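Twitching motility protein PilT (Aquifex aeolicus, PDB 2EYU) probably hydrolyses ATP as the retraction motor of type IV pili, pulling fibres back to drive twitching motility, with its C-terminal domain forming the motor core. Local coordinates at residues R169-V179 with G230-A240; R155-I165 with L185-R196. The protein carries 1 engineered substitution. All coordinates share one frame; numbering follows the deposited sequence.

Contact 1. Residues R169-V179 with G230-A240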
loop_
_atom_site.group_PDB
_atom_site.type_symbol
_atom_site.label_atom_id
_atom_site.label_comp_id
_atom_site.label_asym_id
_atom_site.label_seq_id
_atom_site.Cartn_x
_atom_site.Cartn_y
_atom_site.Cartn_z
ATOM N N ARG A 169 0.361 10.009 4.118
ATOM C CA ARG A 169 -0.353 11.214 4.508
ATOM C C ARG A 169 0.251 12.390 3.732
ATOM O O ARG A 169 1.459 12.412 3.485
ATOM C CB ARG A 169 -0.285 11.462 6.006
ATOM C CG ARG A 169 -1.406 12.351 6.529
ATOM C CD ARG A 169 -1.314 12.496 8.042
ATOM N NE ARG A 169 -2.106 11.471 8.720
ATOM C CZ ARG A 169 -2.918 11.702 9.745
ATOM N NH1 ARG A 169 -3.055 12.930 10.228
ATOM N NH2 ARG A 169 -3.592 10.699 10.287
ATOM N N LEU A 170 -0.616 13.317 3.356
ATOM C CA LEU A 170 -0.234 14.530 2.649
ATOM C C LEU A 170 -0.228 15.704 3.620
ATOM O O LEU A 170 -1.273 15.972 4.223
ATOM C CB LEU A 170 -1.200 14.783 1.487
ATOM C CG LEU A 170 -1.080 13.871 0.268
ATOM C CD1 LEU A 170 -2.382 13.860 -0.523
ATOM C CD2 LEU A 170 0.060 14.316 -0.624
ATOM N N LEU A 171 0.902 16.375 3.797
ATOM C CA LEU A 171 1.024 17.478 4.748
ATOM C C LEU A 171 1.111 18.816 4.013
ATOM O O LEU A 171 1.629 18.853 2.892
ATOM C CB LEU A 171 2.301 17.394 5.546
ATOM C CG LEU A 171 2.422 16.673 6.883
ATOM C CD1 LEU A 171 2.146 17.634 8.031
ATOM C CD2 LEU A 171 1.501 15.470 6.953
ATOM N N PRO A 172 0.681 19.909 4.623
ATOM C CA PRO A 172 0.923 21.217 4.002
ATOM C C PRO A 172 2.405 21.586 4.080
ATOM O O PRO A 172 3.135 20.827 4.713
ATOM C CB PRO A 172 0.125 22.177 4.886
ATOM C CG PRO A 172 0.110 21.502 6.216
ATOM C CD PRO A 172 -0.037 20.029 5.901
ATOM N N LYS A 173 2.753 22.703 3.482
ATOM C CA LYS A 173 3.950 23.503 3.563
ATOM C C LYS A 173 4.525 23.901 2.194
ATOM O O LYS A 173 3.807 24.042 1.199
ATOM C CB LYS A 173 5.074 22.804 4.330
ATOM C CG LYS A 173 5.394 23.270 5.734
ATOM C CD LYS A 173 4.122 23.468 6.554
ATOM C CE LYS A 173 3.761 24.972 6.428
ATOM N NZ LYS A 173 4.784 25.569 5.509
ATOM N N ILE A 174 5.847 24.076 2.239
ATOM C CA ILE A 174 6.654 24.567 1.129
ATOM C C ILE A 174 7.507 23.479 0.483
ATOM O O ILE A 174 7.448 22.311 0.867
ATOM C CB ILE A 174 7.561 25.711 1.621
ATOM C CG1 ILE A 174 7.768 26.828 0.589
ATOM C CG2 ILE A 174 8.889 25.167 2.115
ATOM C CD1 ILE A 174 6.998 28.108 0.930
ATOM N N GLY A 175 8.296 23.865 -0.516
ATOM C CA GLY A 175 9.168 22.966 -1.248
ATOM C C GLY A 175 8.641 22.668 -2.645
ATOM O O GLY A 175 9.349 22.856 -3.630
ATOM N N GLY A 176 7.398 22.206 -2.715
ATOM C CA GLY A 176 6.703 21.882 -3.944
ATOM C C GLY A 176 5.206 22.134 -3.843
ATOM O O GLY A 176 4.543 22.307 -4.874
ATOM N N GLY A 177 4.696 22.145 -2.621
ATOM C CA GLY A 177 3.299 22.370 -2.287
ATOM C C GLY A 177 2.929 21.677 -0.987
ATOM O O GLY A 177 3.277 22.144 0.098
ATOM N N ARG A 178 2.230 20.556 -1.095
ATOM C CA ARG A 178 2.015 19.650 0.018
ATOM C C ARG A 178 3.186 18.675 0.043
ATOM O O ARG A 178 3.914 18.507 -0.936
ATOM C CB ARG A 178 0.744 18.825 -0.083
ATOM C CG ARG A 178 -0.575 19.557 0.129
ATOM C CD ARG A 178 -1.569 19.024 -0.908
ATOM N NE ARG A 178 -1.231 19.526 -2.239
ATOM C CZ ARG A 178 -0.455 18.963 -3.152
ATOM N NH1 ARG A 178 0.134 17.794 -2.926
ATOM N NH2 ARG A 178 -0.253 19.567 -4.321
ATOM N N VAL A 179 3.372 17.991 1.171
ATOM C CA VAL A 179 4.408 16.960 1.093
ATOM C C VAL A 179 3.817 15.618 1.524
ATOM O O VAL A 179 2.983 15.591 2.428
ATOM C CB VAL A 179 5.625 17.265 1.968
ATOM C CG1 VAL A 179 5.207 17.255 3.431
ATOM C CG2 VAL A 179 6.720 16.244 1.686
ATOM N N GLY A 230 12.997 21.268 7.225
ATOM C CA GLY A 230 12.187 22.479 7.204
ATOM C C GLY A 230 11.099 22.351 6.159
ATOM O O GLY A 230 10.644 23.303 5.521
ATOM N N LEU A 231 10.668 21.099 5.965
ATOM C CA LEU A 231 9.676 20.850 4.928
ATOM C C LEU A 231 8.251 20.919 5.471
ATOM O O LEU A 231 7.331 21.217 4.698
ATOM C CB LEU A 231 9.935 19.495 4.256
ATOM C CG LEU A 231 10.736 19.548 2.955
ATOM C CD1 LEU A 231 9.958 18.944 1.795
ATOM C CD2 LEU A 231 11.132 20.983 2.633
ATOM N N ILE A 232 8.057 20.657 6.750
ATOM C CA ILE A 232 6.783 20.857 7.440
ATOM C C ILE A 232 7.046 21.570 8.760
ATOM O O ILE A 232 8.197 21.686 9.186
ATOM C CB ILE A 232 6.035 19.538 7.731
ATOM C CG1 ILE A 232 6.938 18.342 8.010
ATOM C CG2 ILE A 232 5.065 19.200 6.599
ATOM C CD1 ILE A 232 7.321 18.134 9.453
ATOM N N THR A 233 6.005 22.022 9.442
ATOM C CA THR A 233 6.316 22.631 10.742
ATOM C C THR A 233 6.244 21.555 11.825
ATOM O O THR A 233 5.704 20.476 11.550
ATOM C CB THR A 233 5.392 23.818 11.019
ATOM O OG1 THR A 233 5.553 24.739 9.922
ATOM C CG2 THR A 233 5.787 24.590 12.267
ATOM N N LEU A 234 6.802 21.864 12.991
ATOM C CA LEU A 234 6.695 21.014 14.168
ATOM C C LEU A 234 5.238 20.659 14.425
ATOM O O LEU A 234 4.954 19.473 14.602
ATOM C CB LEU A 234 7.270 21.678 15.421
ATOM C CG LEU A 234 7.381 20.842 16.695
ATOM C CD1 LEU A 234 8.046 19.493 16.434
ATOM C CD2 LEU A 234 8.167 21.577 17.769
ATOM N N GLU A 235 4.354 21.666 14.461
ATOM C CA GLU A 235 2.961 21.376 14.836
ATOM C C GLU A 235 2.288 20.432 13.847
ATOM O O GLU A 235 1.466 19.576 14.180
ATOM C CB GLU A 235 2.156 22.665 14.930
ATOM C CG GLU A 235 3.001 23.908 15.186
ATOM C CD GLU A 235 2.401 25.138 14.524
ATOM O OE1 GLU A 235 2.884 26.266 14.776
ATOM O OE2 GLU A 235 1.435 24.961 13.743
ATOM N N ASP A 236 2.627 20.592 12.575
ATOM C CA ASP A 236 2.035 19.746 11.535
ATOM C C ASP A 236 2.441 18.286 11.691
ATOM O O ASP A 236 1.668 17.374 11.406
ATOM C CB ASP A 236 2.467 20.276 10.160
ATOM C CG ASP A 236 1.653 21.514 9.794
ATOM O OD1 ASP A 236 0.565 21.660 10.390
ATOM O OD2 ASP A 236 2.102 22.302 8.940
ATOM N N ALA A 237 3.672 18.097 12.142
ATOM C CA ALA A 237 4.309 16.797 12.288
ATOM C C ALA A 237 3.668 16.030 13.439
ATOM O O ALA A 237 3.183 14.914 13.276
ATOM C CB ALA A 237 5.802 16.958 12.507
HETATM N N MSE A 238 3.669 16.676 14.594
HETATM C CA MSE A 238 2.956 16.191 15.769
HETATM C C MSE A 238 1.493 15.877 15.476
HETATM O O MSE A 238 0.922 14.880 15.952
HETATM C CB MSE A 238 3.048 17.244 16.882
HETATM C CG MSE A 238 4.456 17.480 17.411
HETATM SE SE MSE A 238 5.206 15.857 18.158
HETATM C CE MSE A 238 3.636 15.551 19.231
ATOM N N GLU A 239 0.849 16.719 14.671
ATOM C CA GLU A 239 -0.561 16.517 14.343
ATOM C C GLU A 239 -0.845 15.233 13.567
ATOM O O GLU A 239 -1.940 14.676 13.657
ATOM C CB GLU A 239 -1.062 17.712 13.523
ATOM C CG GLU A 239 -1.660 18.856 14.325
ATOM C CD GLU A 239 -2.613 19.723 13.522
ATOM O OE1 GLU A 239 -3.577 20.250 14.112
ATOM O OE2 GLU A 239 -2.403 19.905 12.301
ATOM N N ALA A 240 0.106 14.751 12.785
ATOM C CA ALA A 240 -0.059 13.663 11.834
ATOM C C ALA A 240 0.574 12.358 12.296
ATOM O O ALA A 240 0.312 11.275 11.771
ATOM C CB ALA A 240 0.554 14.111 10.508
#
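Leu-171 lays its side chain over Ile-232 and along helix 234-240, from Asp-236 to Ala-240. Its CB sits 3.5 Å from Ile-232 CG2, a tight carbon pair. Farther out the two methyls part: CD1 runs past Asp-236, 3.4 Å from its CB, while CD2 reaches Ala-240 CB at 3.9 Å. Val-179, paired with Leu-171 across the hairpin by two backbone hydrogen bonds, adds CG1 to the same Ile-232 methyl from roughly a right angle (3.7 Å). With CG2 swung opposite its own backbone N (CG1 at chi1 65°), Val-179 also meets Leu-231 CD1. At the other end Arg-169 packs its CD on Ala-240 CB at 3.5 Å and bends at chi3, and Ala-240 O lies over one face of the guanidinium, whose NH2 is hydrogen-bonded to Asn-133. Pro-172 CG approaches Asp-236 OD2 at 3.5 Å, and Lys-173 NZ stays 5.4 Å from that oxygen, too far for a salt bridge. Helix 219-228 closes over Val-179 and Ile-232 through Leu-226 and ends at Gly-230 in a Schellman motif. The arrangement is the turn end of the hairpin of strands 162-171 and 179-185 in a P-loop NTPase sheet, with segments 169-171 and 234-240 nearly antiparallel.

Contact 2. Residues R155-I165 with L185-R196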
loop_
_atom_site.group_PDB
_atom_site.type_symbol
_atom_site.label_atom_id
_atom_site.label_comp_id
_atom_site.label_asym_id
_atom_site.label_seq_id
_atom_site.Cartn_x
_atom_site.Cartn_y
_atom_site.Cartn_z
ATOM N N ARG A 155 -2.766 -14.936 8.615
ATOM C CA ARG A 155 -1.505 -14.276 8.981
ATOM C C ARG A 155 -0.320 -14.861 8.215
ATOM O O ARG A 155 0.532 -14.140 7.691
ATOM C CB ARG A 155 -1.260 -14.357 10.480
ATOM C CG ARG A 155 -0.181 -13.430 11.013
ATOM C CD ARG A 155 0.088 -13.672 12.488
ATOM N NE ARG A 155 -0.835 -14.623 13.090
ATOM C CZ ARG A 155 -1.994 -14.440 13.691
ATOM N NH1 ARG A 155 -2.530 -13.236 13.834
ATOM N NH2 ARG A 155 -2.663 -15.487 14.169
ATOM N N ILE A 156 -0.238 -16.179 8.116
ATOM C CA ILE A 156 0.935 -16.803 7.476
ATOM C C ILE A 156 0.856 -16.732 5.958
ATOM O O ILE A 156 1.899 -16.693 5.307
ATOM C CB ILE A 156 1.093 -18.249 7.988
ATOM C CG1 ILE A 156 1.570 -18.321 9.439
ATOM C CG2 ILE A 156 2.001 -19.052 7.051
ATOM C CD1 ILE A 156 0.864 -19.312 10.327
ATOM N N VAL A 157 -0.305 -16.691 5.329
ATOM C CA VAL A 157 -0.386 -16.381 3.892
ATOM C C VAL A 157 0.233 -15.023 3.618
ATOM O O VAL A 157 1.037 -14.839 2.706
ATOM C CB VAL A 157 -1.848 -16.373 3.406
ATOM C CG1 VAL A 157 -1.983 -15.833 1.993
ATOM C CG2 VAL A 157 -2.464 -17.771 3.471
ATOM N N LEU A 158 -0.140 -14.012 4.421
ATOM C CA LEU A 158 0.434 -12.696 4.228
ATOM C C LEU A 158 1.955 -12.767 4.338
ATOM O O LEU A 158 2.644 -12.111 3.569
ATOM C CB LEU A 158 -0.057 -11.690 5.270
ATOM C CG LEU A 158 -1.261 -10.811 4.962
ATOM C CD1 LEU A 158 -1.689 -10.066 6.223
ATOM C CD2 LEU A 158 -0.974 -9.835 3.822
ATOM N N SER A 159 2.432 -13.560 5.312
ATOM C CA SER A 159 3.880 -13.579 5.508
ATOM C C SER A 159 4.612 -14.026 4.255
ATOM O O SER A 159 5.784 -13.667 4.080
ATOM C CB SER A 159 4.255 -14.458 6.708
ATOM O OG SER A 159 4.259 -15.845 6.371
ATOM N N PHE A 160 3.958 -14.813 3.393
ATOM C CA PHE A 160 4.614 -15.273 2.167
ATOM C C PHE A 160 4.247 -14.449 0.938
ATOM O O PHE A 160 4.958 -14.446 -0.069
ATOM C CB PHE A 160 4.215 -16.700 1.840
ATOM C CG PHE A 160 4.806 -17.786 2.719
ATOM C CD1 PHE A 160 6.041 -18.327 2.407
ATOM C CD2 PHE A 160 4.088 -18.208 3.817
ATOM C CE1 PHE A 160 6.538 -19.324 3.235
ATOM C CE2 PHE A 160 4.585 -19.210 4.633
ATOM C CZ PHE A 160 5.817 -19.755 4.323
ATOM N N ILE A 161 3.104 -13.765 0.962
ATOM C CA ILE A 161 2.670 -13.157 -0.303
ATOM C C ILE A 161 2.674 -11.626 -0.234
ATOM O O ILE A 161 2.662 -11.042 -1.327
ATOM C CB ILE A 161 1.284 -13.658 -0.719
ATOM C CG1 ILE A 161 0.138 -13.127 0.156
ATOM C CG2 ILE A 161 1.247 -15.183 -0.745
ATOM C CD1 ILE A 161 -1.204 -13.093 -0.553
ATOM N N LEU A 162 2.720 -11.043 0.948
ATOM C CA LEU A 162 2.838 -9.594 1.127
ATOM C C LEU A 162 4.111 -9.059 0.497
ATOM O O LEU A 162 5.219 -9.514 0.793
ATOM C CB LEU A 162 2.778 -9.222 2.618
ATOM C CG LEU A 162 2.718 -7.724 2.938
ATOM C CD1 LEU A 162 1.552 -7.025 2.244
ATOM C CD2 LEU A 162 2.635 -7.513 4.442
ATOM N N GLN A 163 3.985 -8.080 -0.391
ATOM C CA GLN A 163 5.125 -7.520 -1.112
ATOM C C GLN A 163 5.524 -6.167 -0.553
ATOM O O GLN A 163 6.676 -5.747 -0.492
ATOM C CB GLN A 163 4.749 -7.366 -2.594
ATOM C CG GLN A 163 4.583 -8.753 -3.236
ATOM C CD GLN A 163 5.638 -9.697 -2.678
ATOM O OE1 GLN A 163 6.811 -9.574 -3.020
ATOM N NE2 GLN A 163 5.215 -10.614 -1.815
ATOM N N GLY A 164 4.496 -5.432 -0.107
ATOM C CA GLY A 164 4.892 -4.096 0.408
ATOM C C GLY A 164 3.646 -3.412 0.938
ATOM O O GLY A 164 2.541 -3.601 0.420
ATOM N N ILE A 165 3.801 -2.572 1.956
ATOM C CA ILE A 165 2.618 -1.746 2.242
ATOM C C ILE A 165 3.128 -0.320 2.505
ATOM O O ILE A 165 4.101 -0.195 3.235
ATOM C CB ILE A 165 1.723 -2.234 3.382
ATOM C CG1 ILE A 165 1.738 -1.295 4.588
ATOM C CG2 ILE A 165 2.012 -3.673 3.789
ATOM C CD1 ILE A 165 0.530 -0.396 4.658
ATOM N N LEU A 185 6.771 -0.650 4.643
ATOM C CA LEU A 185 7.168 -1.966 5.138
ATOM C C LEU A 185 7.269 -2.910 3.936
ATOM O O LEU A 185 6.255 -3.342 3.385
ATOM C CB LEU A 185 6.181 -2.556 6.131
ATOM C CG LEU A 185 6.419 -4.009 6.552
ATOM C CD1 LEU A 185 7.844 -4.206 7.050
ATOM C CD2 LEU A 185 5.443 -4.462 7.625
ATOM N N ILE A 186 8.496 -3.184 3.537
ATOM C CA ILE A 186 8.679 -4.155 2.447
ATOM C C ILE A 186 9.450 -5.324 3.044
ATOM O O ILE A 186 10.667 -5.225 3.170
ATOM C CB ILE A 186 9.368 -3.529 1.247
ATOM C CG1 ILE A 186 8.454 -2.521 0.520
ATOM C CG2 ILE A 186 9.898 -4.511 0.200
ATOM C CD1 ILE A 186 9.230 -1.681 -0.469
ATOM N N PRO A 187 8.681 -6.357 3.365
ATOM C CA PRO A 187 9.167 -7.449 4.206
ATOM C C PRO A 187 10.454 -7.986 3.575
ATOM O O PRO A 187 10.609 -7.881 2.363
ATOM C CB PRO A 187 8.040 -8.459 4.205
ATOM C CG PRO A 187 6.824 -7.713 3.803
ATOM C CD PRO A 187 7.287 -6.576 2.937
ATOM N N ASN A 188 11.316 -8.463 4.445
ATOM C CA ASN A 188 12.561 -9.147 4.124
ATOM C C ASN A 188 12.468 -10.470 4.880
ATOM O O ASN A 188 11.417 -10.695 5.498
ATOM C CB ASN A 188 13.784 -8.327 4.494
ATOM C CG ASN A 188 13.867 -8.008 5.975
ATOM O OD1 ASN A 188 13.075 -8.503 6.777
ATOM N ND2 ASN A 188 14.823 -7.183 6.365
ATOM N N THR A 189 13.469 -11.330 4.855
ATOM C CA THR A 189 13.273 -12.639 5.478
ATOM C C THR A 189 12.905 -12.545 6.956
ATOM O O THR A 189 12.083 -13.336 7.428
ATOM C CB THR A 189 14.541 -13.503 5.326
ATOM O OG1 THR A 189 14.478 -14.226 4.094
ATOM C CG2 THR A 189 14.601 -14.516 6.460
ATOM N N ALA A 190 13.484 -11.596 7.670
ATOM C CA ALA A 190 13.315 -11.424 9.105
ATOM C C ALA A 190 11.907 -11.002 9.501
ATOM O O ALA A 190 11.368 -11.631 10.413
ATOM C CB ALA A 190 14.307 -10.399 9.633
ATOM N N ILE A 191 11.350 -9.978 8.851
ATOM C CA ILE A 191 9.969 -9.557 9.126
ATOM C C ILE A 191 8.988 -10.594 8.597
ATOM O O ILE A 191 7.935 -10.792 9.175
ATOM C CB ILE A 191 9.655 -8.181 8.533
ATOM C CG1 ILE A 191 10.394 -7.860 7.234
ATOM C CG2 ILE A 191 9.949 -7.043 9.513
ATOM C CD1 ILE A 191 11.099 -6.512 7.308
ATOM N N ARG A 192 9.289 -11.305 7.512
ATOM C CA ARG A 192 8.406 -12.402 7.089
ATOM C C ARG A 192 8.219 -13.394 8.213
ATOM O O ARG A 192 7.122 -13.738 8.606
ATOM C CB ARG A 192 9.006 -13.078 5.866
ATOM C CG ARG A 192 9.088 -12.109 4.698
ATOM C CD ARG A 192 8.972 -12.865 3.375
ATOM N NE ARG A 192 7.692 -12.598 2.765
ATOM C CZ ARG A 192 7.312 -11.726 1.857
ATOM N NH1 ARG A 192 8.125 -10.867 1.281
ATOM N NH2 ARG A 192 6.026 -11.755 1.526
ATOM N N ASN A 193 9.348 -13.835 8.763
ATOM C CA ASN A 193 9.327 -14.710 9.929
ATOM C C ASN A 193 8.513 -14.135 11.074
ATOM O O ASN A 193 7.602 -14.752 11.637
ATOM C CB ASN A 193 10.792 -14.910 10.359
ATOM C CG ASN A 193 10.860 -15.373 11.804
ATOM O OD1 ASN A 193 10.791 -16.573 12.060
ATOM N ND2 ASN A 193 10.980 -14.438 12.743
ATOM N N LEU A 194 8.822 -12.890 11.471
ATOM C CA LEU A 194 8.081 -12.340 12.615
ATOM C C LEU A 194 6.595 -12.238 12.336
ATOM O O LEU A 194 5.793 -12.483 13.246
ATOM C CB LEU A 194 8.611 -10.964 13.036
ATOM C CG LEU A 194 10.106 -10.889 13.336
ATOM C CD1 LEU A 194 10.600 -9.464 13.105
ATOM C CD2 LEU A 194 10.424 -11.343 14.745
ATOM N N ILE A 195 6.188 -11.918 11.110
ATOM C CA ILE A 195 4.742 -11.958 10.820
ATOM C C ILE A 195 4.154 -13.341 11.058
ATOM O O ILE A 195 3.049 -13.529 11.575
ATOM C CB ILE A 195 4.504 -11.461 9.383
ATOM C CG1 ILE A 195 4.888 -9.991 9.256
ATOM C CG2 ILE A 195 3.079 -11.699 8.915
ATOM C CD1 ILE A 195 4.525 -9.348 7.941
ATOM N N ARG A 196 4.925 -14.349 10.689
ATOM C CA ARG A 196 4.605 -15.760 10.859
ATOM C C ARG A 196 4.340 -16.104 12.323
ATOM O O ARG A 196 3.251 -16.600 12.609
ATOM C CB ARG A 196 5.747 -16.611 10.285
ATOM C CG ARG A 196 5.328 -17.452 9.097
ATOM C CD ARG A 196 6.472 -17.916 8.226
ATOM N NE ARG A 196 6.387 -17.329 6.882
ATOM C CZ ARG A 196 7.439 -16.984 6.161
ATOM N NH1 ARG A 196 8.654 -17.164 6.667
ATOM N NH2 ARG A 196 7.300 -16.454 4.960
HETATM O O HOH W 1 8.894 -7.534 -0.250
#
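Arg-192 reaches across to the C-terminal end of helix 155-161 and grips carbonyls there with the edge of its guanidinium. NE donates to Ser-159 O at 2.6 Å with an N-H...O angle of 157°, and NH2 adds a weaker bond to the same oxygen. NH2 also lies 2.5 Å from Leu-162 O, shorter than a normal hydrogen bond, so the detail of that pair is doubtful. The chain bends at chi3 (108°), turning the group to these oxygens, while Pro-187 CB lies over one guanidinium face, toward its rim. A leucine in place of Arg-192 would probably leave Ser-159 O without its NE donor and Pro-187 without the flat group beside it.

One turn along, Arg-196 NE donates to Ser-159 OG at 2.6 Å, with the oxygen tilted from the guanidinium plane. Ser-159 OG in turn donates to Ile-156 O, so the hydroxyl is held from two sides. Arg-196 also sets its guanidinium over the Phe-160 ring face in a cation-pi contact, CZ lying 3.8 Å from the ring centroid and the two planes 32° apart. Beneath, Ser-159 CB meets Ile-195 CG2 at 3.7 Å, and Leu-162 CG packs on Pro-187 CG.

Farther out, Gln-163 NE2 donates to Ile-161 O from above the carbonyl plane. A water donates to both Gln-163 O and Pro-187 O. Ile-165 and Leu-185 form an antiparallel hydrogen-bonded pair, with Ile-165 N to Leu-185 O at 2.9 Å.

Helices 155-161 and 189-196 run nearly antiparallel, with an 8.4 Å closest approach of their axes. Strand 26-31 flanks strand 162-171, bonding through Leu-27 and Leu-29; helix 135-144 packs on Leu-158 and Ile-165, and helix 200-209 on Ile-191 and Leu-194.

How the contacts relate
Strand 162-171 joins the two contacts: contact 2 holds its beginning and contact 1 its far end, with the centres about 30 Å apart. The return strand 179-185 makes the same journey backwards, from Val-179 in contact 1 to Leu-185 in contact 2. Along the chain the segments alternate, in the order 155-165, 169-179, 185-196, 230-240. Contact 2 is buried, its centre about 13 Å from that of the chain, and joins two helices to each other by arginine bonds and to the sheet by a strand pair; contact 1, about 21 Å out, is partly buried and relies on apolar packing. Of the two, contact 1 brings Arg-169 near, without touching, a probable Walker A loop containing Lys-38 and Ser-39.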